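Local atomic coordinates of apical membrane antigen 1 (Babesia divergens, PDB entry 4APM), a protein that is a calcium-binding membrane antigen that probably helps form the moving junction during host cell invasion. Residues E131-I136 and Y148-D153; D65-I70 and H160-P165. One frame throughout, in Å; residues are numbered along the deposited sequence.

Two neighbouring strands of one antiparallel sheet, 150-153 and 158-161, tie the contacts together; the centres of contacts 1 and 2 are about 11 Å apart. Contact 1 packs the end of helix 125-134 against the first strand and its lead-in; contact 2 lays the loop residues Asp65-Ile70 on the second strand and its continuation. Backbone bonds probably join them directly: Val151 N lies 2.8 Å from His160 O, and Pro149 O lies 3.0 Å from Leu162 N. Tyr148 also packs against the Leu162 and Phe163 carbonyls. Along the chain, contact 1 is nested inside the loop that contact 2 closes. Both lie away from the calcium site at Gly120 and Asp122.

Contact 1: residues E131-I136 and Y148-D153; sequences EYAGNI and YPFVYD
Ala133 CB makes the helix side of this contact, lying 3.9 Å from Tyr148 O and 4.1 Å from Phe150 CB. Its methyl group therefore rests on the chain where residues 148-150 lead into strand 150-153, and it meets the base of the Phe150 side chain more closely than the ring. With chi1 at 75°, Phe150 CG stands between its own backbone N and carbonyl carbon; that turn carries the ring along the helix, where it also touches Cys129 and Ala130. A second apolar touch lies beyond the helix end: Ile136 CG2 comes obliquely to Tyr148 CD2 at 4.3 Å. The extended CG1-CD1 arm of Ile136 reaches the Tyr132 ring, CD1 lying 3.7 Å above one face, toward the rim.

No direct hydrogen bond crosses between the segments, yet one water joins them. It donates to Ala133 O at 2.6 Å and to Ile136 O at 2.9 Å, and accepts from Tyr148 N at 2.7 Å. Three bonds thus grip this water, which connects Ala133 O of the last helical turn and Ile136 O of the loop after it to Tyr148 N. Behind the first shell, Tyr132 OH binds Leu108 O, while Gly134 O takes a bond from Arg147 NE. Ile161 of the adjacent strand touches Ala133, Ile136 and Tyr148, and the Phe82 ring meets Tyr148 edge-to-face. The whole is a helix packed on an antiparallel sheet within the AMA1 ectodomain, with a buried alanine allowing close approach and a water bridging the last turn and the following loop to the chain before the strand.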
loop_
_atom_site.group_PDB
_atom_site.type_symbol
_atom_site.label_atom_id
_atom_site.label_comp_id
_atom_site.label_asym_id
_atom_site.label_seq_id
_atom_site.Cartn_x
_atom_site.Cartn_y
_atom_site.Cartn_z
ATOM N N GLU A 131 -16.132 -1.002 -10.447
ATOM C CA GLU A 131 -17.591 -0.979 -10.611
ATOM C C GLU A 131 -17.996 -1.990 -11.688
ATOM O O GLU A 131 -18.974 -2.715 -11.561
ATOM C CB GLU A 131 -18.045 0.438 -10.996
ATOM C CG GLU A 131 -19.566 0.634 -11.062
ATOM C CD GLU A 131 -19.953 2.077 -11.331
ATOM O OE1 GLU A 131 -19.072 2.950 -11.257
ATOM O OE2 GLU A 131 -21.139 2.346 -11.615
ATOM N N TYR A 132 -17.173 -2.116 -12.707
ATOM C CA TYR A 132 -17.479 -3.051 -13.752
ATOM C C TYR A 132 -17.403 -4.494 -13.212
ATOM O O TYR A 132 -18.276 -5.318 -13.488
ATOM C CB TYR A 132 -16.519 -2.830 -14.918
ATOM C CG TYR A 132 -16.697 -3.816 -16.039
ATOM C CD1 TYR A 132 -17.833 -3.781 -16.840
ATOM C CD2 TYR A 132 -15.713 -4.750 -16.326
ATOM C CE1 TYR A 132 -17.999 -4.681 -17.878
ATOM C CE2 TYR A 132 -15.864 -5.644 -17.359
ATOM C CZ TYR A 132 -17.009 -5.591 -18.147
ATOM O OH TYR A 132 -17.180 -6.485 -19.185
ATOM N N ALA A 133 -16.358 -4.790 -12.439
ATOM C CA ALA A 133 -16.260 -6.077 -11.760
ATOM C C ALA A 133 -17.499 -6.309 -10.864
ATOM O O ALA A 133 -18.017 -7.429 -10.786
ATOM C CB ALA A 133 -14.966 -6.154 -10.941
ATOM N N GLY A 134 -17.993 -5.236 -10.241
ATOM C CA GLY A 134 -19.182 -5.300 -9.394
ATOM C C GLY A 134 -20.517 -5.573 -10.083
ATOM O O GLY A 134 -21.484 -5.939 -9.422
ATOM N N ASN A 135 -20.558 -5.415 -11.411
ATOM C CA ASN A 135 -21.752 -5.669 -12.218
ATOM C C ASN A 135 -21.740 -7.007 -12.976
ATOM O O ASN A 135 -22.560 -7.201 -13.885
ATOM C CB ASN A 135 -21.898 -4.577 -13.285
ATOM C CG ASN A 135 -22.332 -3.249 -12.710
ATOM O OD1 ASN A 135 -22.926 -3.190 -11.636
ATOM N ND2 ASN A 135 -22.016 -2.178 -13.408
ATOM N N ILE A 136 -20.718 -7.831 -12.750
ATOM C CA ILE A 136 -20.593 -9.117 -13.465
ATOM C C ILE A 136 -21.024 -10.185 -12.481
ATOM O O ILE A 136 -20.380 -10.369 -11.436
ATOM C CB ILE A 136 -19.135 -9.412 -13.898
ATOM C CG1 ILE A 136 -18.741 -8.578 -15.116
ATOM C CG2 ILE A 136 -18.929 -10.893 -14.183
ATOM C CD1 ILE A 136 -17.262 -8.317 -15.192
ATOM N N TYR A 148 -16.083 -11.148 -8.594
ATOM C CA TYR A 148 -14.703 -11.551 -8.875
ATOM C C TYR A 148 -13.776 -10.351 -8.624
ATOM O O TYR A 148 -14.241 -9.203 -8.647
ATOM C CB TYR A 148 -14.594 -11.986 -10.331
ATOM C CG TYR A 148 -15.401 -13.208 -10.692
ATOM C CD1 TYR A 148 -14.896 -14.477 -10.460
ATOM C CD2 TYR A 148 -16.640 -13.096 -11.333
ATOM C CE1 TYR A 148 -15.602 -15.602 -10.816
ATOM C CE2 TYR A 148 -17.372 -14.221 -11.669
ATOM C CZ TYR A 148 -16.837 -15.472 -11.410
ATOM O OH TYR A 148 -17.512 -16.611 -11.758
ATOM N N PRO A 149 -12.459 -10.602 -8.430
ATOM C CA PRO A 149 -11.519 -9.480 -8.399
ATOM C C PRO A 149 -11.232 -8.917 -9.803
ATOM O O PRO A 149 -11.522 -9.571 -10.816
ATOM C CB PRO A 149 -10.255 -10.082 -7.793
ATOM C CG PRO A 149 -10.417 -11.570 -7.851
ATOM C CD PRO A 149 -11.770 -11.905 -8.414
ATOM N N PHE A 150 -10.698 -7.699 -9.851
ATOM C CA PHE A 150 -10.178 -7.113 -11.080
ATOM C C PHE A 150 -8.666 -6.797 -10.960
ATOM O O PHE A 150 -8.114 -6.748 -9.870
ATOM C CB PHE A 150 -10.949 -5.843 -11.391
ATOM C CG PHE A 150 -10.565 -4.676 -10.517
ATOM C CD1 PHE A 150 -11.204 -4.467 -9.296
ATOM C CD2 PHE A 150 -9.526 -3.808 -10.894
ATOM C CE1 PHE A 150 -10.862 -3.403 -8.491
ATOM C CE2 PHE A 150 -9.161 -2.756 -10.075
ATOM C CZ PHE A 150 -9.838 -2.548 -8.877
ATOM N N VAL A 151 -7.992 -6.601 -12.086
ATOM C CA VAL A 151 -6.664 -6.002 -12.085
ATOM C C VAL A 151 -6.730 -4.968 -13.169
ATOM O O VAL A 151 -7.169 -5.274 -14.272
ATOM C CB VAL A 151 -5.592 -7.035 -12.459
ATOM C CG1 VAL A 151 -4.216 -6.362 -12.532
ATOM C CG2 VAL A 151 -5.588 -8.205 -11.459
ATOM N N TYR A 152 -6.461 -3.712 -12.845
ATOM C CA TYR A 152 -6.476 -2.704 -13.882
ATOM C C TYR A 152 -5.023 -2.422 -14.285
ATOM O O TYR A 152 -4.194 -2.122 -13.429
ATOM C CB TYR A 152 -7.164 -1.408 -13.418
ATOM C CG TYR A 152 -7.069 -0.298 -14.465
ATOM C CD1 TYR A 152 -7.786 -0.374 -15.658
ATOM C CD2 TYR A 152 -6.202 0.760 -14.304
ATOM C CE1 TYR A 152 -7.714 0.614 -16.611
ATOM C CE2 TYR A 152 -6.137 1.767 -15.242
ATOM C CZ TYR A 152 -6.895 1.685 -16.397
ATOM O OH TYR A 152 -6.776 2.669 -17.360
ATOM N N ASP A 153 -4.731 -2.531 -15.580
ATOM C CA ASP A 153 -3.419 -2.156 -16.170
ATOM C C ASP A 153 -3.404 -0.693 -16.660
ATOM O O ASP A 153 -3.913 -0.391 -17.729
ATOM C CB ASP A 153 -3.124 -3.086 -17.345
ATOM C CG ASP A 153 -1.729 -2.877 -17.951
ATOM O OD1 ASP A 153 -1.124 -1.782 -17.776
ATOM O OD2 ASP A 153 -1.264 -3.822 -18.632
HETATM O O HOH W 1 -17.659 -9.983 -10.502
#

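Contact 2: residues D65-I70 and H160-P165; sequences DFLNRI and HILFTP
Leu67 lays one methyl over the imidazole face of His160 in a CH-pi contact: CD1 sits 3.8 Å from the ring centroid, 18° off the normal. The two side chains cross at about a right angle, and CD1 is displaced toward the rim, 3.7 Å from His160 CD2. Leu67 chi1 (-62°) sets CG anti to the carbonyl carbon, and the branch at CG then sends CD1 over His160 and CD2 toward Leu162 and Phe66. CD2 reaches Leu162 CD2 at 4.3 Å and also covers the centre of the Phe66 ring, so leucine packs between an imidazole on one branch and a phenyl on the other.

A water lies in the plane of the imidazole at its edge, 2.9 Å from His160 ND1, and donates to Leu67 O, also at 2.9 Å. The same residue pair is thus joined through the ring's face and, by way of water, through its edge.

Farther along, Ile70 and Phe163 also cross at about a right angle. Ile70 CG2 and CD1 both lie 4.0 Å from Phe163 CD2, CG2 coming to the ring obliquely. This pair is more exposed than the Leu67-Leu162 end. Asp65 to Asn68 form a type I beta turn, closed by Asn68 N to Asp65 O at 3.0 Å, which presents Leu67 to the strand.

Around this loop, Phe66 reaches strands 56-60 and 202-205, and Val151 of strand 150-153 touches Phe66, Leu67 and Leu162. Phe82, farther along the same loop, meets Phe163 edge-to-face, so the loop between strands 56-60 and 111-112 lies against strand 158-161 and its continuation at both places.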
loop_
_atom_site.group_PDB
_atom_site.type_symbol
_atom_site.label_atom_id
_atom_site.label_comp_id
_atom_site.label_asym_id
_atom_site.label_seq_id
_atom_site.Cartn_x
_atom_site.Cartn_y
_atom_site.Cartn_z
ATOM N N ASP A 65 2.158 -15.293 -17.192
ATOM C CA ASP A 65 1.615 -14.031 -16.674
ATOM C C ASP A 65 0.167 -14.212 -16.200
ATOM O O ASP A 65 -0.650 -14.829 -16.906
ATOM C CB ASP A 65 1.686 -12.914 -17.709
ATOM C CG ASP A 65 1.182 -11.583 -17.156
ATOM O OD1 ASP A 65 1.803 -11.046 -16.213
ATOM O OD2 ASP A 65 0.161 -11.075 -17.647
ATOM N N PHE A 66 -0.129 -13.738 -14.984
ATOM C CA PHE A 66 -1.407 -14.036 -14.368
ATOM C C PHE A 66 -2.582 -13.427 -15.120
ATOM O O PHE A 66 -3.701 -13.880 -14.956
ATOM C CB PHE A 66 -1.445 -13.721 -12.868
ATOM C CG PHE A 66 -1.539 -12.242 -12.528
ATOM C CD1 PHE A 66 -0.649 -11.316 -13.074
ATOM C CD2 PHE A 66 -2.488 -11.795 -11.609
ATOM C CE1 PHE A 66 -0.738 -9.970 -12.748
ATOM C CE2 PHE A 66 -2.559 -10.451 -11.250
ATOM C CZ PHE A 66 -1.684 -9.540 -11.817
ATOM N N LEU A 67 -2.303 -12.482 -16.015
ATOM C CA LEU A 67 -3.358 -11.849 -16.806
ATOM C C LEU A 67 -3.699 -12.604 -18.102
ATOM O O LEU A 67 -4.618 -12.202 -18.828
ATOM C CB LEU A 67 -3.039 -10.369 -17.096
ATOM C CG LEU A 67 -2.903 -9.408 -15.887
ATOM C CD1 LEU A 67 -2.844 -7.923 -16.279
ATOM C CD2 LEU A 67 -4.000 -9.640 -14.858
ATOM N N ASN A 68 -2.992 -13.704 -18.383
ATOM C CA ASN A 68 -3.435 -14.641 -19.449
ATOM C C ASN A 68 -4.754 -15.270 -19.068
ATOM O O ASN A 68 -5.015 -15.462 -17.882
ATOM C CB ASN A 68 -2.405 -15.753 -19.651
ATOM C CG ASN A 68 -1.135 -15.239 -20.241
ATOM O OD1 ASN A 68 -0.996 -14.041 -20.439
ATOM N ND2 ASN A 68 -0.173 -16.122 -20.473
ATOM N N ARG A 69 -5.564 -15.650 -20.054
ATOM C CA ARG A 69 -6.821 -16.335 -19.755
ATOM C C ARG A 69 -6.575 -17.687 -19.102
ATOM O O ARG A 69 -5.623 -18.380 -19.434
ATOM C CB ARG A 69 -7.651 -16.526 -21.020
ATOM C CG ARG A 69 -7.893 -15.251 -21.789
ATOM C CD ARG A 69 -9.022 -15.419 -22.785
ATOM N NE ARG A 69 -9.167 -14.202 -23.567
ATOM C CZ ARG A 69 -10.021 -13.223 -23.281
ATOM N NH1 ARG A 69 -10.880 -13.339 -22.266
ATOM N NH2 ARG A 69 -10.041 -12.142 -24.040
ATOM N N ILE A 70 -7.474 -18.087 -18.218
ATOM C CA ILE A 70 -7.406 -19.395 -17.579
ATOM C C ILE A 70 -7.693 -20.480 -18.626
ATOM O O ILE A 70 -7.495 -21.670 -18.389
ATOM C CB ILE A 70 -8.409 -19.467 -16.411
ATOM C CG1 ILE A 70 -8.076 -20.602 -15.455
ATOM C CG2 ILE A 70 -9.842 -19.547 -16.917
ATOM C CD1 ILE A 70 -8.903 -20.554 -14.183
ATOM N N HIS A 160 -8.945 -6.050 -16.420
ATOM C CA HIS A 160 -9.048 -7.502 -16.401
ATOM C C HIS A 160 -9.897 -8.003 -15.259
ATOM O O HIS A 160 -9.703 -7.635 -14.093
ATOM C CB HIS A 160 -7.663 -8.136 -16.306
ATOM C CG HIS A 160 -6.726 -7.719 -17.403
ATOM N ND1 HIS A 160 -6.486 -8.489 -18.482
ATOM C CD2 HIS A 160 -5.986 -6.554 -17.575
ATOM C CE1 HIS A 160 -5.622 -7.854 -19.296
ATOM N NE2 HIS A 160 -5.318 -6.668 -18.735
ATOM N N ILE A 161 -10.815 -8.900 -15.568
ATOM C CA ILE A 161 -11.530 -9.584 -14.521
ATOM C C ILE A 161 -10.894 -10.949 -14.332
ATOM O O ILE A 161 -10.612 -11.657 -15.307
ATOM C CB ILE A 161 -13.040 -9.694 -14.848
ATOM C CG1 ILE A 161 -13.584 -8.329 -15.300
ATOM C CG2 ILE A 161 -13.820 -10.249 -13.661
ATOM C CD1 ILE A 161 -13.475 -7.210 -14.280
ATOM N N LEU A 162 -10.613 -11.282 -13.081
ATOM C CA LEU A 162 -10.021 -12.549 -12.743
ATOM C C LEU A 162 -11.134 -13.552 -12.570
ATOM O O LEU A 162 -12.244 -13.181 -12.180
ATOM C CB LEU A 162 -9.167 -12.422 -11.472
ATOM C CG LEU A 162 -7.993 -11.455 -11.663
ATOM C CD1 LEU A 162 -6.964 -11.518 -10.547
ATOM C CD2 LEU A 162 -7.321 -11.727 -12.990
ATOM N N PHE A 163 -10.863 -14.803 -12.936
ATOM C CA PHE A 163 -11.845 -15.885 -12.839
ATOM C C PHE A 163 -11.836 -16.553 -11.469
ATOM O O PHE A 163 -12.669 -17.397 -11.197
ATOM C CB PHE A 163 -11.578 -16.946 -13.917
ATOM C CG PHE A 163 -12.765 -17.830 -14.220
ATOM C CD1 PHE A 163 -13.975 -17.281 -14.658
ATOM C CD2 PHE A 163 -12.663 -19.218 -14.120
ATOM C CE1 PHE A 163 -15.069 -18.092 -14.944
ATOM C CE2 PHE A 163 -13.746 -20.038 -14.434
ATOM C CZ PHE A 163 -14.949 -19.473 -14.838
ATOM N N THR A 164 -10.842 -16.238 -10.637
ATOM C CA THR A 164 -10.742 -16.846 -9.301
ATOM C C THR A 164 -10.216 -15.837 -8.297
ATOM O O THR A 164 -9.374 -15.012 -8.648
ATOM C CB THR A 164 -9.800 -18.077 -9.288
ATOM O OG1 THR A 164 -9.570 -18.486 -7.931
ATOM C CG2 THR A 164 -8.480 -17.755 -9.915
ATOM N N PRO A 165 -10.675 -15.923 -7.026
ATOM C CA PRO A 165 -10.083 -15.058 -6.017
ATOM C C PRO A 165 -8.800 -15.648 -5.412
ATOM O O PRO A 165 -8.187 -15.014 -4.543
ATOM C CB PRO A 165 -11.176 -14.964 -4.966
ATOM C CG PRO A 165 -11.858 -16.304 -5.032
ATOM C CD PRO A 165 -11.774 -16.747 -6.471
HETATM O O HOH W 2 -7.141 -11.019 -19.664
#